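Local structure of Glyoxalase/bleomycin resistance protein/dioxygenase (Nostoc punctiforme PCC 73102, 3KOL) at the interface of chains A and B. The protein binds a divalent metal ion, here cobalt, in a vicinal-oxygen-chelate fold and may act as a glyoxalase-like lyase or a dioxygenase. Residues are numbered along the deposited sequence; one frame, centred on the assembly and turned at random. Chains: chain A/B, Glyoxalase/bleomycin resistance protein/dioxygenase.

The interface of chains A and B. Residues chain A 115, 118-119; chain B 9-11.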
loop_
_atom_site.group_PDB
_atom_site.type_symbol
_atom_site.label_atom_id
_atom_site.label_comp_id
_atom_site.label_asym_id
_atom_site.label_seq_id
_atom_site.Cartn_x
_atom_site.Cartn_y
_atom_site.Cartn_z
ATOM N N VAL A 115 -0.065 6.882 22.019
ATOM C CA VAL A 115 -0.485 7.978 21.140
ATOM C C VAL A 115 -1.876 7.685 20.591
ATOM O O VAL A 115 -2.744 8.554 20.572
ATOM C CB VAL A 115 0.515 8.155 19.970
ATOM C CG1 VAL A 115 -0.105 8.998 18.853
ATOM C CG2 VAL A 115 1.786 8.816 20.492
ATOM N N GLU A 118 -4.334 8.267 23.516
ATOM C CA GLU A 118 -4.536 9.667 23.870
ATOM C C GLU A 118 -5.328 10.424 22.813
ATOM O O GLU A 118 -5.992 11.418 23.121
ATOM C CB GLU A 118 -3.194 10.361 24.109
ATOM C CG GLU A 118 -2.618 10.086 25.483
ATOM C CD GLU A 118 -1.348 10.855 25.759
ATOM O OE1 GLU A 118 -1.290 12.055 25.416
ATOM O OE2 GLU A 118 -0.411 10.265 26.337
ATOM N N ASN A 119 -5.268 9.953 21.570
ATOM C CA ASN A 119 -5.995 10.601 20.485
ATOM C C ASN A 119 -7.339 9.933 20.228
ATOM O O ASN A 119 -7.987 10.164 19.205
ATOM C CB ASN A 119 -5.138 10.612 19.221
ATOM C CG ASN A 119 -4.090 11.704 19.256
ATOM O OD1 ASN A 119 -4.389 12.871 18.994
ATOM N ND2 ASN A 119 -2.866 11.341 19.614
ATOM N N ASN B 9 -2.549 16.309 23.264
ATOM C CA ASN B 9 -2.370 14.874 23.044
ATOM C C ASN B 9 -0.973 14.528 22.550
ATOM O O ASN B 9 -0.372 15.275 21.783
ATOM C CB ASN B 9 -3.386 14.345 22.028
ATOM C CG ASN B 9 -4.818 14.576 22.457
ATOM O OD1 ASN B 9 -5.159 14.433 23.629
ATOM N ND2 ASN B 9 -5.671 14.920 21.501
ATOM N N SER B 10 -0.455 13.392 22.999
ATOM C CA SER B 10 0.857 12.952 22.560
ATOM C C SER B 10 0.690 12.526 21.103
ATOM O O SER B 10 -0.364 12.028 20.716
ATOM C CB SER B 10 1.336 11.761 23.398
ATOM O OG SER B 10 1.489 12.129 24.761
ATOM N N VAL B 11 1.717 12.750 20.296
ATOM C CA VAL B 11 1.671 12.362 18.889
ATOM C C VAL B 11 3.029 11.816 18.505
ATOM O O VAL B 11 4.018 12.079 19.181
ATOM C CB VAL B 11 1.341 13.560 17.961
ATOM C CG1 VAL B 11 -0.019 14.131 18.318
ATOM C CG2 VAL B 11 2.424 14.632 18.064
#
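B:Ser10 is held at both ends by the C-terminal end of helix 109-118 of chain A and the residue that follows it, its amide and hydroxyl by A:Glu118 and its carbonyl by A:Asn119. Carboxylate oxygen OE1 of A:Glu118 accepts two bonds from this one residue, from the backbone N of B:Ser10 at 2.9 Å and from its hydroxyl OG at an equal 2.9 Å. Both donors come in over the same face of the carboxylate; OG lies toward the syn side but tilted from the plane, and the amide stands higher above it. OG also leans weakly toward OE2. The hydroxyl turns to the acid because it sits beside its own backbone N (chi1 -63°), which brings both donors to one oxygen. A:Glu118 reaches them with its chain extended beyond CG (chi2 -176°).

At the carbonyl end of B:Ser10, ND2 of the A:Asn119 side-chain amide meets carbonyl O of B:Ser10 at 2.8 Å, almost in line with the C=O bond. ND2 of A:Asn119 also donates to backbone O of A:Val115 at 2.9 Å, and both acceptors lie close to the amide plane. This second bond helps to fix the amide's rotation and ties the residue just past the helix back to its last turn.

Around these bonds, CG1 of A:Val115 packs against CA of B:Val11 at 3.8 Å, while CG2 faces the carbonyl carbon of that valine. CB of B:Asn9 lies near the A:Asn119 amide, and the two amide planes are steeply inclined, 74° apart.

The N-terminal segment of chain B is thus docked on the helix end largely through the backbone N and O of B:Ser10, supplemented by its hydroxyl and by the valine packing. A twin contact with the chains exchanged lies across the two-fold axis, and this reciprocal docking of N-terminal arms probably helps to hold the two chains of the deposited dimer together, although the structure alone does not show that this dimer is the form in solution.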